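Local coordinates for protein putative primosome component (Streptococcus pyogenes serotype M3, PDB 2QGZ) that probably binds ATP and acts as a helicase loader, a primosome component thought to bring the replicative helicase onto DNA, at residues A[131-136]-A[292-297]; A[112-117]-A[186-191]; A[239-244]-A[283-288]; A[119-124]-A[168-173]. One frame throughout, in Å; residues are numbered along the deposited sequence.

Contact 1. Residues A[131-136]-A[292-297]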
loop_
_atom_site.group_PDB
_atom_site.type_symbol
_atom_site.label_atom_id
_atom_site.label_comp_id
_atom_site.label_asym_id
_atom_site.label_seq_id
_atom_site.Cartn_x
_atom_site.Cartn_y
_atom_site.Cartn_z
ATOM N N ALA A 131 -2.513 13.419 -16.498
ATOM C CA ALA A 131 -2.473 14.461 -15.500
ATOM C C ALA A 131 -2.545 13.728 -14.154
ATOM O O ALA A 131 -1.849 14.100 -13.207
ATOM C CB ALA A 131 -3.659 15.400 -15.662
ATOM N N SER A 132 -3.367 12.678 -14.079
ATOM C CA SER A 132 -3.509 11.918 -12.835
ATOM C C SER A 132 -2.235 11.155 -12.462
ATOM O O SER A 132 -1.882 11.069 -11.284
ATOM C CB SER A 132 -4.664 10.921 -12.928
ATOM O OG SER A 132 -4.253 9.727 -13.571
ATOM N N ARG A 133 -1.553 10.592 -13.457
ATOM C CA ARG A 133 -0.324 9.857 -13.202
ATOM C C ARG A 133 0.809 10.831 -12.899
ATOM O O ARG A 133 1.738 10.509 -12.168
ATOM C CB ARG A 133 0.007 8.949 -14.393
ATOM C CG ARG A 133 -1.138 7.968 -14.684
ATOM C CD ARG A 133 -0.796 6.898 -15.712
ATOM N NE ARG A 133 0.209 6.005 -15.165
ATOM C CZ ARG A 133 -0.010 4.748 -14.815
ATOM N NH1 ARG A 133 -1.213 4.210 -14.962
ATOM N NH2 ARG A 133 0.980 4.038 -14.297
ATOM N N MET A 134 0.714 12.033 -13.443
ATOM C CA MET A 134 1.714 13.070 -13.193
ATOM C C MET A 134 1.602 13.422 -11.711
ATOM O O MET A 134 2.598 13.525 -11.008
ATOM C CB MET A 134 1.399 14.305 -14.026
ATOM C CG MET A 134 2.596 14.985 -14.666
ATOM S SD MET A 134 2.037 16.307 -15.803
ATOM C CE MET A 134 1.447 15.349 -17.225
ATOM N N GLU A 135 0.366 13.596 -11.250
ATOM C CA GLU A 135 0.092 13.932 -9.858
ATOM C C GLU A 135 0.510 12.807 -8.909
ATOM O O GLU A 135 1.247 13.044 -7.956
ATOM C CB GLU A 135 -1.401 14.244 -9.676
ATOM C CG GLU A 135 -1.833 15.597 -10.223
ATOM C CD GLU A 135 -3.352 15.801 -10.195
ATOM O OE1 GLU A 135 -4.065 15.183 -11.022
ATOM O OE2 GLU A 135 -3.838 16.578 -9.340
ATOM N N ALA A 136 0.052 11.586 -9.179
ATOM C CA ALA A 136 0.392 10.444 -8.336
ATOM C C ALA A 136 1.902 10.186 -8.309
ATOM O O ALA A 136 2.472 9.933 -7.253
ATOM C CB ALA A 136 -0.349 9.191 -8.809
ATOM N N PHE A 292 -6.168 9.452 -4.240
ATOM C CA PHE A 292 -5.688 9.828 -5.578
ATOM C C PHE A 292 -6.375 8.950 -6.614
ATOM O O PHE A 292 -6.322 7.724 -6.522
ATOM C CB PHE A 292 -4.173 9.618 -5.728
ATOM C CG PHE A 292 -3.329 10.757 -5.223
ATOM C CD1 PHE A 292 -3.184 10.994 -3.860
ATOM C CD2 PHE A 292 -2.654 11.577 -6.115
ATOM C CE1 PHE A 292 -2.374 12.036 -3.394
ATOM C CE2 PHE A 292 -1.845 12.617 -5.662
ATOM C CZ PHE A 292 -1.704 12.848 -4.299
ATOM N N HIS A 293 -7.029 9.568 -7.590
ATOM C CA HIS A 293 -7.681 8.800 -8.641
ATOM C C HIS A 293 -6.655 8.609 -9.751
ATOM O O HIS A 293 -6.086 9.579 -10.266
ATOM C CB HIS A 293 -8.906 9.536 -9.195
ATOM C CG HIS A 293 -9.753 8.694 -10.101
ATOM N ND1 HIS A 293 -10.768 9.215 -10.874
ATOM C CD2 HIS A 293 -9.745 7.360 -10.343
ATOM C CE1 HIS A 293 -11.347 8.241 -11.556
ATOM N NE2 HIS A 293 -10.744 7.105 -11.252
ATOM N N LEU A 294 -6.410 7.354 -10.105
ATOM C CA LEU A 294 -5.446 7.031 -11.141
ATOM C C LEU A 294 -6.153 6.522 -12.394
ATOM O O LEU A 294 -7.055 5.690 -12.317
ATOM C CB LEU A 294 -4.479 5.965 -10.626
ATOM C CG LEU A 294 -3.195 5.786 -11.433
ATOM C CD1 LEU A 294 -2.305 6.996 -11.198
ATOM C CD2 LEU A 294 -2.469 4.512 -11.000
ATOM N N GLU A 295 -5.748 7.022 -13.551
ATOM C CA GLU A 295 -6.345 6.584 -14.807
ATOM C C GLU A 295 -5.277 6.195 -15.819
ATOM O O GLU A 295 -4.139 6.676 -15.766
ATOM C CB GLU A 295 -7.235 7.686 -15.392
ATOM C CG GLU A 295 -8.239 8.233 -14.387
ATOM C CD GLU A 295 -9.288 9.128 -15.019
ATOM O OE1 GLU A 295 -10.263 8.595 -15.604
ATOM O OE2 GLU A 295 -9.134 10.367 -14.936
ATOM N N GLY A 296 -5.655 5.310 -16.737
ATOM C CA GLY A 296 -4.734 4.878 -17.770
ATOM C C GLY A 296 -3.903 3.679 -17.372
ATOM O O GLY A 296 -3.351 3.625 -16.278
ATOM N N ALA A 297 -3.817 2.708 -18.269
ATOM C CA ALA A 297 -3.038 1.511 -18.010
ATOM C C ALA A 297 -1.554 1.821 -18.159
ATOM O O ALA A 297 -1.163 2.847 -18.717
ATOM C CB ALA A 297 -3.438 0.398 -18.988
HETATM O O HOH W 1 -3.759 10.751 -9.142
#
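Ser132 and Leu294 make the closest backbone approach, their CA atoms 5.5 Å apart, where the first turns of helix 131-146 lie against the end of strand 289-293 and the chain that follows it. Ser132 carries the polar part. Its OG sits between the backbone N and the carbonyl carbon (chi1 83°) and receives the amide hydrogen of Glu295, N to OG 3.1 Å, with 154° at the hydrogen. A water donates to Ser132 O and to His293 O, so that a helix carbonyl and a strand carbonyl, both acceptors, are joined through it. Arg133 runs across Leu294 obliquely, its CG 3.8 Å from Leu294 CD1, and the same methyl meets Ala136 CB at 3.8 Å. A bend at chi3 (67°) turns the arginine at NE. Glu295 O and Gly296 O lie at the edge of its guanidinium, near the plane, while Leu294 CD2 is over one face and Ala297 O over the other. NE bonds to Asp127 O and NH1 to Ile163 O, so the group is tied to two further loops. The ring of Phe292 comes obliquely to the helix backbone, CD2 3.9 Å from Ala136 CA, and also packs on Leu157. Leu294 also touches Ile163 and Lys165 of a sequence that fits a Walker A P-loop. The arrangement is that of a parallel P-loop NTPase sheet whose edge strand is covered by a helix, beside the probable nucleotide-binding loop.

Contact 2. Residues A[112-117]-A[186-191]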
loop_
_atom_site.group_PDB
_atom_site.type_symbol
_atom_site.label_atom_id
_atom_site.label_comp_id
_atom_site.label_asym_id
_atom_site.label_seq_id
_atom_site.Cartn_x
_atom_site.Cartn_y
_atom_site.Cartn_z
ATOM N N VAL A 112 3.550 -10.438 0.454
ATOM C CA VAL A 112 2.588 -11.302 1.107
ATOM C C VAL A 112 1.471 -11.570 0.116
ATOM O O VAL A 112 0.624 -10.708 -0.134
ATOM C CB VAL A 112 1.994 -10.653 2.380
ATOM C CG1 VAL A 112 0.859 -11.521 2.929
ATOM C CG2 VAL A 112 3.083 -10.485 3.441
ATOM N N SER A 113 1.497 -12.766 -0.466
ATOM C CA SER A 113 0.501 -13.195 -1.434
ATOM C C SER A 113 0.497 -12.355 -2.709
ATOM O O SER A 113 -0.556 -11.973 -3.212
ATOM C CB SER A 113 -0.884 -13.181 -0.788
ATOM O OG SER A 113 -0.861 -13.912 0.425
ATOM N N LEU A 114 1.690 -12.082 -3.224
ATOM C CA LEU A 114 1.860 -11.313 -4.452
ATOM C C LEU A 114 3.007 -11.935 -5.253
ATOM O O LEU A 114 4.009 -12.376 -4.684
ATOM C CB LEU A 114 2.181 -9.848 -4.127
ATOM C CG LEU A 114 1.057 -8.965 -3.558
ATOM C CD1 LEU A 114 1.619 -7.629 -3.101
ATOM C CD2 LEU A 114 -0.016 -8.746 -4.612
ATOM N N PRO A 115 2.872 -11.993 -6.587
ATOM C CA PRO A 115 3.943 -12.577 -7.404
ATOM C C PRO A 115 5.294 -11.890 -7.190
ATOM O O PRO A 115 5.351 -10.714 -6.839
ATOM C CB PRO A 115 3.415 -12.422 -8.831
ATOM C CG PRO A 115 2.487 -11.237 -8.738
ATOM C CD PRO A 115 1.778 -11.488 -7.431
ATOM N N LYS A 116 6.374 -12.636 -7.402
ATOM C CA LYS A 116 7.726 -12.127 -7.222
ATOM C C LYS A 116 8.079 -10.884 -8.033
ATOM O O LYS A 116 8.983 -10.141 -7.659
ATOM C CB LYS A 116 8.738 -13.237 -7.527
ATOM C CG LYS A 116 8.615 -14.444 -6.592
ATOM C CD LYS A 116 9.624 -15.551 -6.911
ATOM C CE LYS A 116 11.067 -15.106 -6.663
ATOM N NZ LYS A 116 12.045 -16.153 -7.084
ATOM N N SER A 117 7.383 -10.649 -9.140
ATOM C CA SER A 117 7.690 -9.484 -9.964
ATOM C C SER A 117 7.504 -8.144 -9.245
ATOM O O SER A 117 8.147 -7.166 -9.604
ATOM C CB SER A 117 6.862 -9.501 -11.247
ATOM O OG SER A 117 5.482 -9.523 -10.949
ATOM N N LEU A 186 4.546 -5.296 0.820
ATOM C CA LEU A 186 3.464 -5.182 -0.147
ATOM C C LEU A 186 2.579 -6.378 0.168
ATOM O O LEU A 186 3.015 -7.519 0.102
ATOM C CB LEU A 186 4.024 -5.280 -1.564
ATOM C CG LEU A 186 5.085 -4.228 -1.895
ATOM C CD1 LEU A 186 5.899 -4.661 -3.102
ATOM C CD2 LEU A 186 4.403 -2.910 -2.160
ATOM N N LEU A 187 1.330 -6.111 0.507
ATOM C CA LEU A 187 0.417 -7.168 0.891
ATOM C C LEU A 187 -0.894 -7.167 0.115
ATOM O O LEU A 187 -1.544 -6.134 -0.016
ATOM C CB LEU A 187 0.160 -7.031 2.393
ATOM C CG LEU A 187 -0.932 -7.810 3.114
ATOM C CD1 LEU A 187 -0.550 -7.939 4.580
ATOM C CD2 LEU A 187 -2.277 -7.100 2.959
ATOM N N HIS A 188 -1.279 -8.325 -0.410
ATOM C CA HIS A 188 -2.534 -8.429 -1.145
ATOM C C HIS A 188 -3.607 -8.696 -0.091
ATOM O O HIS A 188 -3.778 -9.831 0.351
ATOM C CB HIS A 188 -2.479 -9.580 -2.150
ATOM C CG HIS A 188 -3.659 -9.629 -3.069
ATOM N ND1 HIS A 188 -4.532 -10.696 -3.107
ATOM C CD2 HIS A 188 -4.118 -8.733 -3.977
ATOM C CE1 HIS A 188 -5.477 -10.454 -4.001
ATOM N NE2 HIS A 188 -5.249 -9.270 -4.541
ATOM N N PHE A 189 -4.324 -7.644 0.300
ATOM C CA PHE A 189 -5.345 -7.745 1.341
ATOM C C PHE A 189 -6.342 -8.905 1.250
ATOM O O PHE A 189 -6.482 -9.676 2.202
ATOM C CB PHE A 189 -6.126 -6.431 1.472
ATOM C CG PHE A 189 -6.950 -6.363 2.720
ATOM C CD1 PHE A 189 -6.336 -6.284 3.966
ATOM C CD2 PHE A 189 -8.340 -6.449 2.660
ATOM C CE1 PHE A 189 -7.091 -6.299 5.135
ATOM C CE2 PHE A 189 -9.108 -6.464 3.827
ATOM C CZ PHE A 189 -8.483 -6.391 5.062
ATOM N N PRO A 190 -7.061 -9.035 0.121
ATOM C CA PRO A 190 -8.028 -10.136 -0.007
ATOM C C PRO A 190 -7.462 -11.510 0.391
ATOM O O PRO A 190 -8.171 -12.326 0.980
ATOM C CB PRO A 190 -8.427 -10.071 -1.476
ATOM C CG PRO A 190 -8.366 -8.595 -1.758
ATOM C CD PRO A 190 -7.071 -8.185 -1.084
ATOM N N SER A 191 -6.191 -11.761 0.081
ATOM C CA SER A 191 -5.559 -13.036 0.422
ATOM C C SER A 191 -5.123 -13.084 1.880
ATOM O O SER A 191 -5.159 -14.136 2.510
ATOM C CB SER A 191 -4.345 -13.294 -0.469
ATOM O OG SER A 191 -4.732 -13.360 -1.827
#
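Val112 and Leu187 are bridged as parallel strand neighbours, and their side chains lie side by side, pointing the same way, with CB to CB 4.1 Å. Val112 CG1 and Leu187 CG are both anti to their backbone N (chi1 173° and 169°), which brings them alongside each other. Two backbone bonds bracket the pair: Val112 N donates to Leu186 O, and His188 N donates to Val112 O over 3.1 Å in an almost straight bond. Past the bridge the geometry changes. Leu114 crosses His188 at about a right angle, its CD2 3.6 Å from His188 CB, while its other methyl, CD1, reaches Leu186 CB at 3.7 Å. Ser113 O also approaches His188 CB, at 3.2 Å, and Ser113 CB meets Ser191 CB at 3.5 Å. Within 186-191, His188 ND1 shares a hydrogen bond of 3.0 Å with Ser191 OG, and Pro190 CD lies over the centre of one face of the imidazole; outside the two segments, NE2 makes a weak bond to Asp222 OD1. His188 occupies the N-cap position of helix 189-197, where the strand gives way directly to the helix. The whole is characteristic of the edge of a parallel P-loop NTPase sheet: outer strand 109-112 pairs with strand 184-188, and the chain leaving the outer strand folds over the strand-to-helix junction.

Contact 3. Residues A[239-244]-A[283-288]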
loop_
_atom_site.group_PDB
_atom_site.type_symbol
_atom_site.label_atom_id
_atom_site.label_comp_id
_atom_site.label_asym_id
_atom_site.label_seq_id
_atom_site.Cartn_x
_atom_site.Cartn_y
_atom_site.Cartn_z
ATOM N N VAL A 239 -7.374 -3.061 13.889
ATOM C CA VAL A 239 -6.312 -3.004 14.884
ATOM C C VAL A 239 -4.967 -2.642 14.262
ATOM O O VAL A 239 -4.208 -1.863 14.834
ATOM C CB VAL A 239 -6.182 -4.342 15.644
ATOM C CG1 VAL A 239 -5.190 -4.198 16.808
ATOM C CG2 VAL A 239 -7.538 -4.751 16.178
ATOM N N ILE A 240 -4.674 -3.211 13.096
ATOM C CA ILE A 240 -3.426 -2.911 12.418
ATOM C C ILE A 240 -3.391 -1.422 12.102
ATOM O O ILE A 240 -2.398 -0.754 12.359
ATOM C CB ILE A 240 -3.281 -3.717 11.096
ATOM C CG1 ILE A 240 -2.928 -5.174 11.409
ATOM C CG2 ILE A 240 -2.205 -3.092 10.201
ATOM C CD1 ILE A 240 -2.884 -6.055 10.176
ATOM N N LEU A 241 -4.476 -0.899 11.550
ATOM C CA LEU A 241 -4.514 0.514 11.210
ATOM C C LEU A 241 -4.395 1.364 12.473
ATOM O O LEU A 241 -3.612 2.322 12.520
ATOM C CB LEU A 241 -5.798 0.834 10.437
ATOM C CG LEU A 241 -5.705 0.951 8.899
ATOM C CD1 LEU A 241 -4.595 0.082 8.328
ATOM C CD2 LEU A 241 -7.055 0.589 8.282
ATOM N N GLN A 242 -5.149 1.000 13.506
ATOM C CA GLN A 242 -5.121 1.726 14.776
ATOM C C GLN A 242 -3.692 1.818 15.299
ATOM O O GLN A 242 -3.223 2.885 15.675
ATOM C CB GLN A 242 -5.983 1.002 15.803
ATOM C CG GLN A 242 -5.957 1.613 17.166
ATOM C CD GLN A 242 -6.881 0.888 18.122
ATOM O OE1 GLN A 242 -7.425 1.483 19.048
ATOM N NE2 GLN A 242 -7.049 -0.406 17.911
ATOM N N TYR A 243 -2.999 0.690 15.311
ATOM C CA TYR A 243 -1.629 0.652 15.779
ATOM C C TYR A 243 -0.685 1.498 14.925
ATOM O O TYR A 243 0.228 2.134 15.456
ATOM C CB TYR A 243 -1.143 -0.793 15.815
ATOM C CG TYR A 243 0.335 -0.940 16.058
ATOM C CD1 TYR A 243 1.232 -0.992 14.991
ATOM C CD2 TYR A 243 0.841 -1.042 17.355
ATOM C CE1 TYR A 243 2.601 -1.146 15.208
ATOM C CE2 TYR A 243 2.206 -1.202 17.591
ATOM C CZ TYR A 243 3.082 -1.250 16.513
ATOM O OH TYR A 243 4.434 -1.387 16.734
ATOM N N ARG A 244 -0.891 1.510 13.607
ATOM C CA ARG A 244 -0.018 2.299 12.754
ATOM C C ARG A 244 -0.323 3.788 12.913
ATOM O O ARG A 244 0.563 4.627 12.737
ATOM C CB ARG A 244 -0.110 1.828 11.290
ATOM C CG ARG A 244 0.499 0.433 11.082
ATOM C CD ARG A 244 0.457 -0.040 9.617
ATOM N NE ARG A 244 1.465 0.621 8.795
ATOM C CZ ARG A 244 2.767 0.343 8.822
ATOM N NH1 ARG A 244 3.240 -0.594 9.628
ATOM N NH2 ARG A 244 3.604 1.017 8.049
ATOM N N GLU A 283 -12.425 5.732 8.890
ATOM C CA GLU A 283 -11.889 7.013 9.353
ATOM C C GLU A 283 -10.373 6.903 9.536
ATOM O O GLU A 283 -9.657 7.897 9.466
ATOM C CB GLU A 283 -12.554 7.427 10.674
ATOM N N ARG A 284 -9.891 5.687 9.775
ATOM C CA ARG A 284 -8.463 5.470 9.945
ATOM C C ARG A 284 -7.779 5.496 8.578
ATOM O O ARG A 284 -6.651 5.979 8.445
ATOM C CB ARG A 284 -8.198 4.135 10.644
ATOM C CG ARG A 284 -8.706 4.070 12.080
ATOM C CD ARG A 284 -8.095 2.886 12.803
ATOM N NE ARG A 284 -8.667 2.676 14.133
ATOM C CZ ARG A 284 -8.438 3.443 15.195
ATOM N NH1 ARG A 284 -7.638 4.499 15.111
ATOM N NH2 ARG A 284 -9.003 3.136 16.351
ATOM N N VAL A 285 -8.466 4.980 7.561
ATOM C CA VAL A 285 -7.920 4.991 6.213
ATOM C C VAL A 285 -7.757 6.446 5.769
ATOM O O VAL A 285 -6.694 6.835 5.279
ATOM C CB VAL A 285 -8.847 4.264 5.214
ATOM C CG1 VAL A 285 -8.247 4.312 3.823
ATOM C CG2 VAL A 285 -9.043 2.824 5.637
ATOM N N ARG A 286 -8.807 7.250 5.959
ATOM C CA ARG A 286 -8.769 8.655 5.567
ATOM C C ARG A 286 -7.730 9.427 6.351
ATOM O O ARG A 286 -7.224 10.447 5.894
ATOM C CB ARG A 286 -10.126 9.331 5.782
ATOM C CG ARG A 286 -11.261 8.825 4.911
ATOM C CD ARG A 286 -12.474 9.737 5.060
ATOM N NE ARG A 286 -13.589 9.326 4.208
ATOM C CZ ARG A 286 -14.447 8.349 4.503
ATOM N NH1 ARG A 286 -14.331 7.671 5.642
ATOM N NH2 ARG A 286 -15.415 8.038 3.648
ATOM N N TYR A 287 -7.413 8.959 7.546
ATOM C CA TYR A 287 -6.429 9.663 8.351
ATOM C C TYR A 287 -5.003 9.306 7.916
ATOM O O TYR A 287 -4.122 10.165 7.896
ATOM C CB TYR A 287 -6.658 9.351 9.837
ATOM C CG TYR A 287 -5.595 9.902 10.754
ATOM C CD1 TYR A 287 -4.428 9.185 11.008
ATOM C CD2 TYR A 287 -5.730 11.159 11.331
ATOM C CE1 TYR A 287 -3.420 9.707 11.808
ATOM C CE2 TYR A 287 -4.725 11.695 12.134
ATOM C CZ TYR A 287 -3.571 10.966 12.364
ATOM O OH TYR A 287 -2.552 11.504 13.121
ATOM N N LEU A 288 -4.791 8.047 7.541
ATOM C CA LEU A 288 -3.472 7.573 7.124
ATOM C C LEU A 288 -3.067 7.886 5.684
ATOM O O LEU A 288 -1.875 8.000 5.391
ATOM C CB LEU A 288 -3.376 6.062 7.330
ATOM C CG LEU A 288 -3.400 5.565 8.769
ATOM C CD1 LEU A 288 -3.829 4.114 8.811
ATOM C CD2 LEU A 288 -2.027 5.753 9.374
#
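Leu241 is the hub of the first shell, meeting three residues of the facing helix. Its CG is 3.7 Å from Leu288 CD1 and its CD2 is 4.0 Å from Val285 CG2, both pairs crossing obliquely, while its CB lies against the aliphatic part of Arg284, 3.9 Å from CD. The second patch is a stack. Gln242 and Arg284 run side by side, pointing the same way: Gln242 CB lies 3.5 Å above the centre of the guanidinium, CG is 3.5 Å from NH2, and the amide, its plane turned 30° from that of the guanidinium, also approaches NH2. Gln242 CG is anti to the backbone N (chi1 176°) and its chain is extended beyond CG; Arg284 is extended from CG to NE, and the two run alongside.

One shell further out, Gln238 OE1 accepts a hydrogen bond from Arg284 NE and so fixes the guanidinium from the helix that also bears Gln242. The NH2 group lies near Arg280 NH1, a like-charged neighbour. Leu241 is backed by Leu220 of the sheet, Val285 by Phe259, and Leu288 by Met245. The axes of segments 239-244 and 283-288 approach to 9.9 Å, with 38° between their N-to-C directions. Arg244, at the far end of the contact, is turned to Thr251, Lys213, Val215 and Pro250, which occupy its polar end. Between the two segments the chemistry is therefore dispersion and stacking: a buried aliphatic core bordered by a stacked amide and guanidinium, while the hydrogen bond that ties Arg284 to the facing helix is taken by Gln238, one turn before Gln242.

Contact 4. Residues A[119-124]-A[168-173]. With PO4 (phosphate ion), chain C.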
loop_
_atom_site.group_PDB
_atom_site.type_symbol
_atom_site.label_atom_id
_atom_site.label_comp_id
_atom_site.label_asym_id
_atom_site.label_seq_id
_atom_site.Cartn_x
_atom_site.Cartn_y
_atom_site.Cartn_z
ATOM N N ARG A 119 8.660 -7.204 -6.675
ATOM C CA ARG A 119 9.868 -6.903 -5.923
ATOM C C ARG A 119 10.930 -6.366 -6.884
ATOM O O ARG A 119 12.013 -5.953 -6.470
ATOM C CB ARG A 119 10.336 -8.188 -5.228
ATOM C CG ARG A 119 11.540 -8.063 -4.310
ATOM C CD ARG A 119 11.471 -9.114 -3.192
ATOM N NE ARG A 119 11.287 -10.460 -3.716
ATOM C CZ ARG A 119 10.552 -11.392 -3.122
ATOM N NH1 ARG A 119 9.935 -11.121 -1.979
ATOM N NH2 ARG A 119 10.418 -12.589 -3.681
ATOM N N HIS A 120 10.597 -6.349 -8.175
ATOM C CA HIS A 120 11.529 -5.871 -9.194
ATOM C C HIS A 120 10.945 -4.780 -10.097
ATOM O O HIS A 120 11.190 -4.775 -11.307
ATOM C CB HIS A 120 12.007 -7.049 -10.059
ATOM C CG HIS A 120 12.582 -8.183 -9.267
ATOM N ND1 HIS A 120 13.735 -8.061 -8.518
ATOM C CD2 HIS A 120 12.150 -9.455 -9.089
ATOM C CE1 HIS A 120 13.987 -9.209 -7.914
ATOM N NE2 HIS A 120 13.040 -10.071 -8.243
ATOM N N ILE A 121 10.185 -3.856 -9.518
ATOM C CA ILE A 121 9.594 -2.770 -10.297
ATOM C C ILE A 121 10.293 -1.451 -10.001
ATOM O O ILE A 121 10.339 -1.014 -8.852
ATOM C CB ILE A 121 8.090 -2.625 -9.996
ATOM C CG1 ILE A 121 7.389 -3.956 -10.286
ATOM C CG2 ILE A 121 7.492 -1.528 -10.855
ATOM C CD1 ILE A 121 5.909 -3.946 -10.031
ATOM N N HIS A 122 10.836 -0.821 -11.042
ATOM C CA HIS A 122 11.545 0.450 -10.891
ATOM C C HIS A 122 10.704 1.659 -11.314
ATOM O O HIS A 122 9.732 1.536 -12.062
ATOM C CB HIS A 122 12.834 0.456 -11.729
ATOM C CG HIS A 122 13.744 -0.711 -11.485
ATOM N ND1 HIS A 122 13.394 -2.008 -11.794
ATOM C CD2 HIS A 122 15.015 -0.766 -11.020
ATOM C CE1 HIS A 122 14.410 -2.811 -11.534
ATOM N NE2 HIS A 122 15.407 -2.082 -11.065
ATOM N N LEU A 123 11.104 2.841 -10.853
ATOM C CA LEU A 123 10.402 4.067 -11.209
ATOM C C LEU A 123 10.345 4.250 -12.720
ATOM O O LEU A 123 9.391 4.812 -13.243
ATOM C CB LEU A 123 11.100 5.284 -10.600
ATOM C CG LEU A 123 11.045 5.436 -9.084
ATOM C CD1 LEU A 123 11.915 6.614 -8.691
ATOM C CD2 LEU A 123 9.591 5.622 -8.629
ATOM N N SER A 124 11.379 3.795 -13.417
ATOM C CA SER A 124 11.438 3.921 -14.872
ATOM C C SER A 124 10.380 3.095 -15.604
ATOM O O SER A 124 10.068 3.376 -16.762
ATOM C CB SER A 124 12.833 3.529 -15.372
ATOM O OG SER A 124 13.258 2.297 -14.804
ATOM N N LEU A 168 2.933 1.096 -9.351
ATOM C CA LEU A 168 3.408 2.431 -8.990
ATOM C C LEU A 168 3.925 2.422 -7.540
ATOM O O LEU A 168 5.008 2.928 -7.247
ATOM C CB LEU A 168 2.255 3.430 -9.118
ATOM C CG LEU A 168 2.483 4.940 -9.209
ATOM C CD1 LEU A 168 1.340 5.628 -8.487
ATOM C CD2 LEU A 168 3.801 5.358 -8.590
ATOM N N LEU A 169 3.131 1.854 -6.640
ATOM C CA LEU A 169 3.490 1.763 -5.230
ATOM C C LEU A 169 4.675 0.820 -5.031
ATOM O O LEU A 169 5.519 1.043 -4.164
ATOM C CB LEU A 169 2.274 1.301 -4.420
ATOM C CG LEU A 169 1.478 2.371 -3.659
ATOM C CD1 LEU A 169 1.441 3.675 -4.433
ATOM C CD2 LEU A 169 0.070 1.853 -3.375
ATOM N N ALA A 170 4.745 -0.231 -5.841
ATOM C CA ALA A 170 5.864 -1.160 -5.749
ATOM C C ALA A 170 7.145 -0.440 -6.192
ATOM O O ALA A 170 8.238 -0.691 -5.655
ATOM C CB ALA A 170 5.618 -2.368 -6.620
ATOM N N ALA A 171 7.017 0.455 -7.170
ATOM C CA ALA A 171 8.179 1.196 -7.646
ATOM C C ALA A 171 8.670 2.129 -6.542
ATOM O O ALA A 171 9.875 2.386 -6.410
ATOM C CB ALA A 171 7.824 1.999 -8.884
ATOM N N MET A 172 7.729 2.649 -5.761
ATOM C CA MET A 172 8.066 3.538 -4.651
ATOM C C MET A 172 8.840 2.718 -3.613
ATOM O O MET A 172 9.841 3.184 -3.076
ATOM C CB MET A 172 6.793 4.117 -4.013
ATOM C CG MET A 172 7.039 5.101 -2.883
ATOM S SD MET A 172 5.537 5.455 -1.915
ATOM C CE MET A 172 5.303 3.839 -1.093
ATOM N N ALA A 173 8.380 1.497 -3.345
ATOM C CA ALA A 173 9.045 0.624 -2.372
ATOM C C ALA A 173 10.469 0.293 -2.822
ATOM O O ALA A 173 11.389 0.215 -2.009
ATOM C CB ALA A 173 8.247 -0.676 -2.183
HETATM P P PO4 C . 15.725 2.514 -12.771
HETATM O O1 PO4 C . 16.329 1.659 -11.675
HETATM O O2 PO4 C . 14.422 3.087 -12.282
HETATM O O3 PO4 C . 16.665 3.634 -13.120
HETATM O O4 PO4 C . 15.497 1.664 -14.002
#
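Ile121 and Ala171 meet where an extended loop passes over helix 165-179. Ile121 CG1 is anti to the carbonyl carbon (chi1 -57°), and with chi2 at 180° the chain continues straight, so that CD1 arrives 3.8 Å from Ala170 CB. The other branch, CG2, is anti to the backbone N and comes to 4.1 Å from Ala171 CB. The small alanines let the loop backbone lie close: Ile121 O meets Ala171 CA at 3.3 Å in a CH...O contact that is nearly straight, 167° at the hydrogen. Leu123 follows, its CD2 4.0 Å from Ala171 CB, while its side chain also packs on Leu141 and Glu175. The loop's outer side is polar. Ser124 OG is near a phosphate ion, probably from the crystallisation liquor, whose O2 takes a weak bond from Ser124 N at 3.3 Å. Asp125 OD2 accepts the His122 amide, and the His122 ring meets that of His174. This is plain packing of the loop before helix 131-146 onto the helix that follows the probable Walker A loop, a connecting loop covering a helix of the P-loop NTPase alpha/beta fold.

In the fold
The four contacts sample different parts of one parallel alpha/beta fold. Contacts 1 and 2 lie towards opposite edges of the sheet, at strands 289-293 and 109-112, and both are partly buried; polar bonds carry much of each, through a serine and a water in contact 1 and strand pairing in contact 2. Contacts 3 and 4 are buried and rest mainly on apolar packing, joined in contact 3 by an amide-guanidinium stack, helix on helix in one and loop on helix in the other, on opposite sides of the chain's centre. Contact 4 joins the first two: Ala136 CB packs on Leu168 CD1, and Leu186 CD1 on Ala170 CB. Contact 3 touches none of them, though helix 281-288 runs directly into the strand of contact 1.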